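Local coordinates for iron-sulfur cluster co-chaperone protein HscB (PDB 3BVO) that acts as a mitochondrial J-type co-chaperone in iron-sulfur cluster assembly, working with ISCU and HSPA9 to deliver clusters to target proteins, at residues Arg53-Val57 / Arg109-Leu113; Thr59-Gln63 / Tyr100-Leu104; Leu144-Glu148 / Lys199-Lys203; Val160-Gln164 / Phe193-Glu197. One frame throughout, in Å; residues are numbered along the deposited sequence.

Contact 1: residues Arg53-Val57 / Arg109-Leu113. With SO4 (sulfate ion), chain D.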
loop_
_atom_site.group_PDB
_atom_site.type_symbol
_atom_site.label_atom_id
_atom_site.label_comp_id
_atom_site.label_asym_id
_atom_site.label_seq_id
_atom_site.Cartn_x
_atom_site.Cartn_y
_atom_site.Cartn_z
ATOM N N ARG A 53 -3.078 -10.552 -6.824
ATOM C CA ARG A 53 -1.781 -9.896 -6.862
ATOM C C ARG A 53 -1.665 -9.173 -8.210
ATOM O O ARG A 53 -1.481 -9.807 -9.254
ATOM C CB ARG A 53 -0.659 -10.906 -6.707
ATOM C CG ARG A 53 -0.622 -11.576 -5.365
ATOM C CD ARG A 53 0.546 -12.528 -5.283
ATOM N NE ARG A 53 0.698 -13.065 -3.934
ATOM C CZ ARG A 53 1.797 -13.672 -3.479
ATOM N NH1 ARG A 53 1.832 -14.134 -2.225
ATOM N NH2 ARG A 53 2.865 -13.817 -4.269
ATOM N N SER A 54 -1.809 -7.851 -8.178
ATOM C CA SER A 54 -1.796 -7.038 -9.386
ATOM C C SER A 54 -1.547 -5.583 -9.012
ATOM O O SER A 54 -2.036 -5.128 -7.982
ATOM C CB SER A 54 -3.142 -7.174 -10.107
ATOM O OG SER A 54 -3.193 -6.387 -11.290
ATOM N N PHE A 55 -0.797 -4.847 -9.830
ATOM C CA PHE A 55 -0.623 -3.413 -9.581
ATOM C C PHE A 55 -1.956 -2.692 -9.744
ATOM O O PHE A 55 -2.208 -1.646 -9.133
ATOM C CB PHE A 55 0.400 -2.809 -10.535
ATOM C CG PHE A 55 0.677 -1.350 -10.282
ATOM C CD1 PHE A 55 1.229 -0.930 -9.065
ATOM C CD2 PHE A 55 0.403 -0.403 -11.252
ATOM C CE1 PHE A 55 1.490 0.400 -8.810
ATOM C CE2 PHE A 55 0.669 0.929 -11.010
ATOM C CZ PHE A 55 1.208 1.331 -9.771
ATOM N N ARG A 56 -2.790 -3.282 -10.593
ATOM C CA ARG A 56 -4.110 -2.806 -10.895
ATOM C C ARG A 56 -5.059 -3.280 -9.797
ATOM O O ARG A 56 -5.115 -4.469 -9.489
ATOM C CB ARG A 56 -4.493 -3.345 -12.271
ATOM C CG ARG A 56 -5.963 -3.522 -12.532
ATOM C CD ARG A 56 -6.173 -4.030 -13.960
ATOM N NE ARG A 56 -5.578 -5.350 -14.228
ATOM C CZ ARG A 56 -4.336 -5.555 -14.671
ATOM N NH1 ARG A 56 -3.907 -6.790 -14.885
ATOM N NH2 ARG A 56 -3.527 -4.529 -14.913
ATOM N N VAL A 57 -5.790 -2.334 -9.206
ATOM C CA VAL A 57 -6.646 -2.578 -8.041
ATOM C C VAL A 57 -7.882 -1.689 -8.033
ATOM O O VAL A 57 -7.778 -0.475 -8.034
ATOM C CB VAL A 57 -5.862 -2.339 -6.739
ATOM C CG1 VAL A 57 -6.806 -2.097 -5.564
ATOM C CG2 VAL A 57 -4.966 -3.518 -6.462
ATOM N N ARG A 109 1.464 0.222 -3.016
ATOM C CA ARG A 109 1.068 -0.982 -3.711
ATOM C C ARG A 109 2.217 -1.537 -4.563
ATOM O O ARG A 109 2.621 -2.687 -4.402
ATOM C CB ARG A 109 -0.126 -0.681 -4.583
ATOM C CG ARG A 109 -0.835 -1.891 -5.075
ATOM C CD ARG A 109 -1.810 -1.501 -6.127
ATOM N NE ARG A 109 -2.550 -0.293 -5.766
ATOM C CZ ARG A 109 -3.182 0.470 -6.648
ATOM N NH1 ARG A 109 -3.835 1.553 -6.251
ATOM N NH2 ARG A 109 -3.152 0.150 -7.932
ATOM N N GLY A 110 2.751 -0.722 -5.464
ATOM C CA GLY A 110 3.958 -1.094 -6.198
ATOM C C GLY A 110 5.058 -1.686 -5.307
ATOM O O GLY A 110 5.547 -2.796 -5.554
ATOM N N LEU A 111 5.450 -0.967 -4.260
ATOM C CA LEU A 111 6.527 -1.459 -3.410
ATOM C C LEU A 111 6.172 -2.754 -2.704
ATOM O O LEU A 111 7.031 -3.621 -2.539
ATOM C CB LEU A 111 6.948 -0.412 -2.392
ATOM C CG LEU A 111 7.516 0.848 -3.031
ATOM C CD1 LEU A 111 7.685 1.951 -1.988
ATOM C CD2 LEU A 111 8.818 0.536 -3.773
ATOM N N TYR A 112 4.912 -2.890 -2.288
ATOM C CA TYR A 112 4.468 -4.115 -1.625
ATOM C C TYR A 112 4.447 -5.271 -2.602
ATOM O O TYR A 112 4.800 -6.401 -2.266
ATOM C CB TYR A 112 3.097 -3.952 -0.978
ATOM C CG TYR A 112 2.655 -5.185 -0.221
ATOM C CD1 TYR A 112 3.328 -5.594 0.939
ATOM C CD2 TYR A 112 1.574 -5.948 -0.665
ATOM C CE1 TYR A 112 2.933 -6.709 1.633
ATOM C CE2 TYR A 112 1.172 -7.092 0.022
ATOM C CZ TYR A 112 1.856 -7.461 1.172
ATOM O OH TYR A 112 1.469 -8.576 1.869
ATOM N N LEU A 113 4.052 -4.973 -3.828
ATOM C CA LEU A 113 4.015 -5.993 -4.851
ATOM C C LEU A 113 5.404 -6.590 -5.109
ATOM O O LEU A 113 5.519 -7.782 -5.399
ATOM C CB LEU A 113 3.404 -5.421 -6.118
ATOM C CG LEU A 113 2.867 -6.407 -7.142
ATOM C CD1 LEU A 113 1.771 -7.236 -6.550
ATOM C CD2 LEU A 113 2.344 -5.621 -8.305
HETATM S S SO4 D . -0.416 -6.629 -13.292
HETATM O O1 SO4 D . -1.750 -7.218 -13.222
HETATM O O2 SO4 D . 0.482 -7.582 -13.937
HETATM O O3 SO4 D . -0.441 -5.380 -14.063
HETATM O O4 SO4 D . 0.044 -6.350 -11.936
#

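Contact 2: residues Thr59-Gln63 / Tyr100-Leu104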
loop_
_atom_site.group_PDB
_atom_site.type_symbol
_atom_site.label_atom_id
_atom_site.label_comp_id
_atom_site.label_asym_id
_atom_site.label_seq_id
_atom_site.Cartn_x
_atom_site.Cartn_y
_atom_site.Cartn_z
ATOM N N THR A 59 -10.374 0.348 -6.425
ATOM C CA THR A 59 -10.400 1.054 -5.140
ATOM C C THR A 59 -11.796 1.216 -4.540
ATOM O O THR A 59 -11.927 1.408 -3.330
ATOM C CB THR A 59 -9.680 2.421 -5.208
ATOM O OG1 THR A 59 -10.320 3.244 -6.174
ATOM C CG2 THR A 59 -8.237 2.244 -5.603
ATOM N N ALA A 60 -12.831 1.139 -5.374
ATOM C CA ALA A 60 -14.212 1.079 -4.866
ATOM C C ALA A 60 -14.477 -0.265 -4.189
ATOM O O ALA A 60 -15.069 -0.309 -3.108
ATOM C CB ALA A 60 -15.217 1.327 -5.968
ATOM N N LYS A 61 -14.029 -1.350 -4.827
ATOM C CA LYS A 61 -14.150 -2.688 -4.264
ATOM C C LYS A 61 -13.345 -2.776 -2.975
ATOM O O LYS A 61 -13.834 -3.244 -1.946
ATOM C CB LYS A 61 -13.669 -3.733 -5.263
ATOM C CG LYS A 61 -14.772 -4.292 -6.103
ATOM C CD LYS A 61 -14.305 -5.399 -7.031
ATOM C CE LYS A 61 -15.507 -6.071 -7.708
ATOM N NZ LYS A 61 -15.113 -7.138 -8.673
ATOM N N LEU A 62 -12.114 -2.286 -3.047
ATOM C CA LEU A 62 -11.187 -2.307 -1.933
ATOM C C LEU A 62 -11.802 -1.716 -0.681
ATOM O O LEU A 62 -11.761 -2.318 0.394
ATOM C CB LEU A 62 -9.957 -1.500 -2.308
ATOM C CG LEU A 62 -8.776 -1.692 -1.386
ATOM C CD1 LEU A 62 -8.307 -3.148 -1.438
ATOM C CD2 LEU A 62 -7.685 -0.728 -1.822
ATOM N N GLN A 63 -12.378 -0.531 -0.851
ATOM C CA GLN A 63 -13.011 0.233 0.212
ATOM C C GLN A 63 -14.194 -0.545 0.807
ATOM O O GLN A 63 -14.415 -0.540 2.016
ATOM C CB GLN A 63 -13.449 1.577 -0.364
ATOM C CG GLN A 63 -13.694 2.677 0.658
ATOM C CD GLN A 63 -14.379 3.894 0.044
ATOM O OE1 GLN A 63 -14.193 4.209 -1.131
ATOM N NE2 GLN A 63 -15.176 4.580 0.843
ATOM N N TYR A 100 -5.318 -2.199 3.753
ATOM C CA TYR A 100 -6.082 -1.204 3.052
ATOM C C TYR A 100 -5.223 -0.004 2.602
ATOM O O TYR A 100 -5.136 0.276 1.397
ATOM C CB TYR A 100 -7.265 -0.734 3.879
ATOM C CG TYR A 100 -8.027 0.352 3.188
ATOM C CD1 TYR A 100 -8.650 0.110 1.954
ATOM C CD2 TYR A 100 -8.116 1.629 3.741
ATOM C CE1 TYR A 100 -9.365 1.108 1.291
ATOM C CE2 TYR A 100 -8.836 2.647 3.085
ATOM C CZ TYR A 100 -9.456 2.371 1.862
ATOM O OH TYR A 100 -10.166 3.344 1.208
ATOM N N LYS A 101 -4.598 0.690 3.561
ATOM C CA LYS A 101 -3.711 1.823 3.259
ATOM C C LYS A 101 -2.660 1.450 2.201
ATOM O O LYS A 101 -2.487 2.174 1.221
ATOM C CB LYS A 101 -3.035 2.367 4.531
ATOM C CG LYS A 101 -4.007 2.695 5.676
ATOM C CD LYS A 101 -3.456 3.712 6.684
ATOM C CE LYS A 101 -3.584 5.164 6.161
ATOM N NZ LYS A 101 -3.406 6.214 7.227
ATOM N N THR A 102 -1.997 0.309 2.395
ATOM C CA THR A 102 -0.970 -0.175 1.487
ATOM C C THR A 102 -1.476 -0.339 0.049
ATOM O O THR A 102 -0.829 0.111 -0.904
ATOM C CB THR A 102 -0.414 -1.522 1.962
ATOM O OG1 THR A 102 0.014 -1.400 3.317
ATOM C CG2 THR A 102 0.755 -1.984 1.093
ATOM N N LEU A 103 -2.618 -0.992 -0.118
ATOM C CA LEU A 103 -3.104 -1.256 -1.464
ATOM C C LEU A 103 -3.764 -0.042 -2.127
ATOM O O LEU A 103 -3.794 0.037 -3.361
ATOM C CB LEU A 103 -4.063 -2.443 -1.482
ATOM C CG LEU A 103 -3.571 -3.778 -0.947
ATOM C CD1 LEU A 103 -4.628 -4.816 -1.236
ATOM C CD2 LEU A 103 -2.262 -4.160 -1.578
ATOM N N LEU A 104 -4.281 0.888 -1.318
ATOM C CA LEU A 104 -4.998 2.064 -1.831
ATOM C C LEU A 104 -4.076 2.982 -2.604
ATOM O O LEU A 104 -4.432 3.446 -3.678
ATOM C CB LEU A 104 -5.653 2.848 -0.697
ATOM C CG LEU A 104 -6.679 3.941 -1.035
ATOM C CD1 LEU A 104 -7.921 3.374 -1.721
ATOM C CD2 LEU A 104 -7.071 4.707 0.237
#

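Contact 3: residues Leu144-Glu148 / Lys199-Lys203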
loop_
_atom_site.group_PDB
_atom_site.type_symbol
_atom_site.label_atom_id
_atom_site.label_comp_id
_atom_site.label_asym_id
_atom_site.label_seq_id
_atom_site.Cartn_x
_atom_site.Cartn_y
_atom_site.Cartn_z
ATOM N N LEU A 144 11.226 24.605 -8.299
ATOM C CA LEU A 144 10.448 24.746 -7.068
ATOM C C LEU A 144 11.044 25.813 -6.146
ATOM O O LEU A 144 10.327 26.703 -5.670
ATOM C CB LEU A 144 10.317 23.398 -6.354
ATOM C CG LEU A 144 9.464 23.352 -5.084
ATOM C CD1 LEU A 144 8.018 23.761 -5.363
ATOM C CD2 LEU A 144 9.537 21.964 -4.422
ATOM N N ALA A 145 12.355 25.734 -5.924
ATOM C CA ALA A 145 13.059 26.746 -5.154
ATOM C C ALA A 145 12.781 28.135 -5.718
ATOM O O ALA A 145 12.462 29.047 -4.967
ATOM C CB ALA A 145 14.543 26.460 -5.126
ATOM N N GLU A 146 12.880 28.280 -7.040
ATOM C CA GLU A 146 12.620 29.557 -7.709
ATOM C C GLU A 146 11.138 29.907 -7.675
ATOM O O GLU A 146 10.775 31.093 -7.686
ATOM C CB GLU A 146 13.110 29.535 -9.160
ATOM C CG GLU A 146 14.607 29.781 -9.340
ATOM C CD GLU A 146 15.084 29.530 -10.770
ATOM O OE1 GLU A 146 14.853 28.416 -11.296
ATOM O OE2 GLU A 146 15.694 30.438 -11.375
ATOM N N ALA A 147 10.290 28.881 -7.623
ATOM C CA ALA A 147 8.845 29.083 -7.647
ATOM C C ALA A 147 8.367 29.802 -6.394
ATOM O O ALA A 147 8.393 29.239 -5.294
ATOM C CB ALA A 147 8.112 27.763 -7.813
ATOM N N GLU A 148 7.955 31.055 -6.572
ATOM C CA GLU A 148 7.317 31.815 -5.512
ATOM C C GLU A 148 5.938 32.268 -5.969
ATOM O O GLU A 148 5.002 32.300 -5.170
ATOM C CB GLU A 148 8.176 33.015 -5.087
ATOM C CG GLU A 148 9.534 32.659 -4.468
ATOM C CD GLU A 148 9.429 32.085 -3.058
ATOM O OE1 GLU A 148 8.931 30.949 -2.896
ATOM O OE2 GLU A 148 9.866 32.766 -2.107
ATOM N N LYS A 199 6.047 18.410 -0.798
ATOM C CA LYS A 199 6.690 19.697 -0.563
ATOM C C LYS A 199 5.889 20.831 -1.177
ATOM O O LYS A 199 5.769 21.903 -0.584
ATOM C CB LYS A 199 8.135 19.688 -1.070
ATOM C CG LYS A 199 9.051 18.903 -0.133
ATOM C CD LYS A 199 10.516 18.929 -0.539
ATOM C CE LYS A 199 11.344 18.132 0.460
ATOM N NZ LYS A 199 12.598 17.611 -0.143
ATOM N N ILE A 200 5.326 20.574 -2.354
ATOM C CA ILE A 200 4.486 21.545 -3.036
ATOM C C ILE A 200 3.248 21.826 -2.184
ATOM O O ILE A 200 2.927 22.992 -1.909
ATOM C CB ILE A 200 4.111 21.063 -4.457
ATOM C CG1 ILE A 200 5.333 21.129 -5.371
ATOM C CG2 ILE A 200 2.983 21.895 -5.052
ATOM C CD1 ILE A 200 5.292 20.157 -6.537
ATOM N N LYS A 201 2.579 20.757 -1.750
ATOM C CA LYS A 201 1.393 20.860 -0.900
ATOM C C LYS A 201 1.702 21.583 0.400
ATOM O O LYS A 201 0.927 22.438 0.836
ATOM C CB LYS A 201 0.803 19.484 -0.614
ATOM C CG LYS A 201 -0.123 18.966 -1.700
ATOM C CD LYS A 201 -0.199 17.443 -1.666
ATOM C CE LYS A 201 -1.296 16.898 -2.583
ATOM N NZ LYS A 201 -1.456 15.411 -2.456
ATOM N N LEU A 202 2.838 21.258 1.005
ATOM C CA LEU A 202 3.297 21.979 2.188
ATOM C C LEU A 202 3.508 23.480 1.904
ATOM O O LEU A 202 3.114 24.326 2.712
ATOM C CB LEU A 202 4.558 21.332 2.773
ATOM C CG LEU A 202 4.422 19.998 3.524
ATOM C CD1 LEU A 202 5.762 19.495 4.042
ATOM C CD2 LEU A 202 3.443 20.112 4.676
ATOM N N LYS A 203 4.098 23.803 0.749
ATOM C CA LYS A 203 4.275 25.188 0.321
ATOM C C LYS A 203 2.917 25.863 0.072
ATOM O O LYS A 203 2.757 27.079 0.275
ATOM C CB LYS A 203 5.165 25.254 -0.929
ATOM C CG LYS A 203 6.018 26.527 -1.025
ATOM C CD LYS A 203 7.277 26.358 -1.876
ATOM C CE LYS A 203 8.226 27.557 -1.686
ATOM N NZ LYS A 203 9.293 27.665 -2.743
#

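Contact 4: residues Val160-Gln164 / Phe193-Glu197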
loop_
_atom_site.group_PDB
_atom_site.type_symbol
_atom_site.label_atom_id
_atom_site.label_comp_id
_atom_site.label_asym_id
_atom_site.label_seq_id
_atom_site.Cartn_x
_atom_site.Cartn_y
_atom_site.Cartn_z
ATOM N N VAL A 160 5.201 17.834 -12.627
ATOM C CA VAL A 160 5.241 16.716 -11.691
ATOM C C VAL A 160 4.142 15.679 -11.933
ATOM O O VAL A 160 4.394 14.477 -11.866
ATOM C CB VAL A 160 5.157 17.210 -10.235
ATOM C CG1 VAL A 160 4.643 16.113 -9.315
ATOM C CG2 VAL A 160 6.506 17.715 -9.762
ATOM N N LYS A 161 2.928 16.142 -12.216
ATOM C CA LYS A 161 1.793 15.230 -12.365
ATOM C C LYS A 161 1.826 14.527 -13.715
ATOM O O LYS A 161 1.440 13.355 -13.829
ATOM C CB LYS A 161 0.460 15.946 -12.108
ATOM C CG LYS A 161 0.418 16.692 -10.751
ATOM C CD LYS A 161 -0.930 16.627 -10.039
ATOM C CE LYS A 161 -1.045 15.371 -9.184
ATOM N NZ LYS A 161 -2.187 15.467 -8.242
ATOM N N ALA A 162 2.315 15.242 -14.726
ATOM C CA ALA A 162 2.529 14.669 -16.049
ATOM C C ALA A 162 3.537 13.520 -15.989
ATOM O O ALA A 162 3.365 12.508 -16.670
ATOM C CB ALA A 162 2.992 15.739 -17.018
ATOM N N LYS A 163 4.579 13.682 -15.172
ATOM C CA LYS A 163 5.564 12.629 -14.966
ATOM C C LYS A 163 4.922 11.482 -14.204
ATOM O O LYS A 163 5.126 10.308 -14.543
ATOM C CB LYS A 163 6.781 13.132 -14.184
ATOM C CG LYS A 163 7.556 14.261 -14.827
ATOM C CD LYS A 163 8.599 13.799 -15.835
ATOM C CE LYS A 163 9.273 15.029 -16.444
ATOM N NZ LYS A 163 10.085 14.714 -17.644
ATOM N N GLN A 164 4.146 11.821 -13.174
ATOM C CA GLN A 164 3.504 10.802 -12.341
ATOM C C GLN A 164 2.636 9.852 -13.162
ATOM O O GLN A 164 2.665 8.639 -12.941
ATOM C CB GLN A 164 2.692 11.416 -11.201
ATOM C CG GLN A 164 3.507 11.878 -10.004
ATOM C CD GLN A 164 4.246 10.748 -9.281
ATOM O OE1 GLN A 164 4.579 9.720 -9.873
ATOM N NE2 GLN A 164 4.523 10.948 -7.998
ATOM N N PHE A 193 9.191 11.819 -6.814
ATOM C CA PHE A 193 8.132 12.744 -7.148
ATOM C C PHE A 193 7.076 12.881 -6.065
ATOM O O PHE A 193 6.518 13.957 -5.920
ATOM C CB PHE A 193 7.543 12.439 -8.521
ATOM C CG PHE A 193 8.430 12.878 -9.651
ATOM C CD1 PHE A 193 9.695 12.309 -9.828
ATOM C CD2 PHE A 193 8.023 13.871 -10.520
ATOM C CE1 PHE A 193 10.539 12.726 -10.856
ATOM C CE2 PHE A 193 8.860 14.291 -11.555
ATOM C CZ PHE A 193 10.121 13.712 -11.722
ATOM N N SER A 194 6.836 11.829 -5.280
ATOM C CA SER A 194 5.918 11.920 -4.132
ATOM C C SER A 194 6.386 12.940 -3.121
ATOM O O SER A 194 5.614 13.795 -2.698
ATOM C CB SER A 194 5.772 10.583 -3.438
ATOM O OG SER A 194 5.075 9.699 -4.280
ATOM N N ASN A 195 7.652 12.849 -2.729
ATOM C CA ASN A 195 8.255 13.883 -1.908
ATOM C C ASN A 195 8.030 15.280 -2.501
ATOM O O ASN A 195 7.482 16.159 -1.847
ATOM C CB ASN A 195 9.743 13.607 -1.714
ATOM C CG ASN A 195 9.996 12.367 -0.897
ATOM O OD1 ASN A 195 11.029 11.712 -1.046
ATOM N ND2 ASN A 195 9.054 12.032 -0.017
ATOM N N ILE A 196 8.416 15.463 -3.754
ATOM C CA ILE A 196 8.267 16.752 -4.389
ATOM C C ILE A 196 6.821 17.194 -4.321
ATOM O O ILE A 196 6.542 18.377 -4.114
ATOM C CB ILE A 196 8.781 16.751 -5.836
ATOM C CG1 ILE A 196 10.288 16.476 -5.849
ATOM C CG2 ILE A 196 8.510 18.085 -6.492
ATOM C CD1 ILE A 196 10.885 16.269 -7.243
ATOM N N GLU A 197 5.903 16.245 -4.461
ATOM C CA GLU A 197 4.486 16.570 -4.410
ATOM C C GLU A 197 4.119 17.110 -3.051
ATOM O O GLU A 197 3.414 18.118 -2.942
ATOM C CB GLU A 197 3.633 15.350 -4.699
ATOM C CG GLU A 197 3.635 14.922 -6.140
ATOM C CD GLU A 197 2.447 14.052 -6.476
ATOM O OE1 GLU A 197 2.658 12.921 -6.975
ATOM O OE2 GLU A 197 1.299 14.506 -6.230
#

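Contact 1: residues Arg53-Val57 / Arg109-Leu113
Arg109 meets Phe55 where a loop of the J-domain packs on helix 106-116. The loop precedes helix 59-73 and holds an ST turn, in which Arg56 N donates to Ser54 OG. Arg109 extends from its helix and then bends at chi3 (-43°). This brings the edge of its guanidinium to the loop backbone. Arg109 NH2 donates to Phe55 O, although the modelled separation is too short to be trusted. Val57 lies over one face of the guanidinium, its CB 3.9 Å from Arg109 CZ. The two side chains run past each other in opposite directions. Arg109 NE and NH1 hydrogen-bond to Leu103 O and Leu104 O, respectively, so the group is held on several sides.

The Phe55 ring turns its edge to the helix backbone, with Phe55 CE1 3.7 Å from Gly110 N. Helix 150-176 also touches this ring, through Thr168, Val171 and Ser172. Leu113 points at the loop, its CD2 3.6 Å from Phe55 N.

A sulfate ion, probably from the crystallisation liquor, sits by the turn. Ser54 OG donates to its O1 at 2.6 Å and also lies over the Arg56 guanidinium. Arg56 NH2 adds a weak hydrogen bond to sulfate O3. With alanine replacing Ser54, Arg56 N is likely to lose its turn acceptor and the sulfate one bond. Phe55 N also hydrogen-bonds sulfate O4 at 2.7 Å, with an N-H...O angle of 163°.

Contact 2: residues Thr59-Gln63 / Tyr100-Leu104
Leu62 is the bump at the centre of this contact. It fills a hollow between Tyr100, Leu103 and Leu104 on the facing helix. Its branches divide the work. Leu62 CG meets the ring edge, 3.8 Å from Tyr100 CD1. Leu62 CD2 pushes in against the backbone, 3.8 Å from Leu104 N. Leu62 CD1 meets the end of the Leu103 side chain, 4.0 Å from Leu103 CD1.

Leu104 answers from the other helix. With CG anti to the backbone N (chi1 -168°), it reaches across to Thr59, and Leu104 CD1 lies 4.0 Å from Thr59 CB. The two side chains meet nearly at right angles. Tyr100 lies beside Gln63 and points the same way, and Tyr100 OH comes 3.6 Å from Gln63 CG. Tyr66 stacks on the same ring. A serine in place of Tyr100 would probably open a gap beside Leu62 and strip Gln63 and Tyr66 of their aromatic neighbour.

No hydrogen bond crosses between the segments, so shape carries the contact. The axes of the two short segments approach to 10.6 Å and are almost exactly antiparallel, at 177°. This is the long antiparallel helix pair of the J-domain, 59-73 with 83-104, seen at the end remote from the HPD loop that joins the two.

Contact 3: residues Leu144-Glu148 / Lys199-Lys203
Leu144 opens the first segment and makes its apolar contact with the facing helix. CG lies anti to the backbone N (chi1 -177°), which carries the branches toward helix 180-203. Leu144 CD1 rests 3.8 Å from Ile200 CG1. Leu144 CD2 comes 4.3 Å from Lys199 CB, while the charged end of Lys199 leads away. Ile156 of helix 150-176 touches both Leu144 and Ile200, so three helices share this patch. That fits the C-terminal helical domain of HscB, where helices 131-146, 150-176 and 180-203 pack together.

The backbone of Leu144 takes part as well. Leu144 O accepts a weak hydrogen bond from Lys203 NZ at 3.2 Å.

At Ala147 the chain leaves helical geometry. Ala147 is buried and its methyl touches Ile156. Its carbonyl points at Lys203, and Lys203 NZ donates to Ala147 O at 3.1 Å. The ammonium lies nearly in line with that C=O, at an angle of 164°.

Glu148 starts out away from the facing helix, but its chain bends back at chi2 (-73°). Glu148 OE1 then forms a salt bridge with Lys203 NZ at 3.3 Å, and the hydrogen bond within it is weak. The two side chains cross at about a right angle.

Lys203 thus reaches across as an extended chain and places one ammonium among three oxygens. Two of the three bonds are weak, so the ammonium is shared among them. Its charge probably suits the C-terminal end of helix 131-146, where the carbonyls of Leu144 and Ala147 turn to it.

Contact 4: residues Val160-Gln164 / Phe193-Glu197
Gln164 and Glu197 make the one hydrogen bond that crosses between these segments. They come from opposite directions. Gln164 NE2 donates to Glu197 OE1 at 2.9 Å, with an N-H...O angle of 145°. The acceptor uses its anti lone pair and sits somewhat out of the amide plane. A bend at chi2 (-63°) swings the amide of Gln164 toward the facing helix. There Gln164 NE2 also lies 3.4 Å from Phe193 CB.

Apolar packing forms the inner part. Val160 divides its methyls. Val160 CG2 meets Ile196 CG2 at 3.9 Å, and Val160 CG1 lies 3.5 Å from Glu197 CG. The Phe193 ring reaches the base of the Lys163 chain, with Phe193 CE2 3.5 Å from Lys163 CG. Phe133, Ile137 and Ile140 of helix 131-146 close over Phe193 and Ile196. The contact is therefore one seam of the three-helix C-terminal domain. Here helices 150-176 and 180-203 run roughly antiparallel, their local axes 149° apart.

Charge plays a looser part. Lys161 bends back so that Lys161 NZ comes 4.1 Å from Glu197 OE2, which is beyond a salt bridge.

The two carboxylate oxygens of Glu197 thus have different company. OE1 accepts the hydrogen bond from the Gln164 amide, while OE2 faces a nearby positive charge that would probably favour the ionised form. Nearer the backbone, the aliphatic part of Glu197 packs on Val160 and serves as part of the apolar seam.

How the contacts relate
The four contacts fall into two pairs, one in each helical domain. Contacts 1 and 2 belong to the J-domain, their centres 11 Å apart, and contact 2 is nested in the loop closed by contact 1. Besides the Arg109 bonds, Tyr112 CB packs on Thr102 CG2 at 3.7 Å. Contacts 3 and 4 share helix 180-203 in the C-terminal domain. Their centres lie 12 Å apart, and Ile200 CD1 meets Val160 CG2 at 4.2 Å. No direct touch links the pairs. The nearest atoms of contacts 1 and 4 are about 8 Å apart. The sulfate, probably from the crystallisation liquor, sits at contact 1. All four lie away from the zinc site of Cys13, Cys16, Cys30 and Cys33.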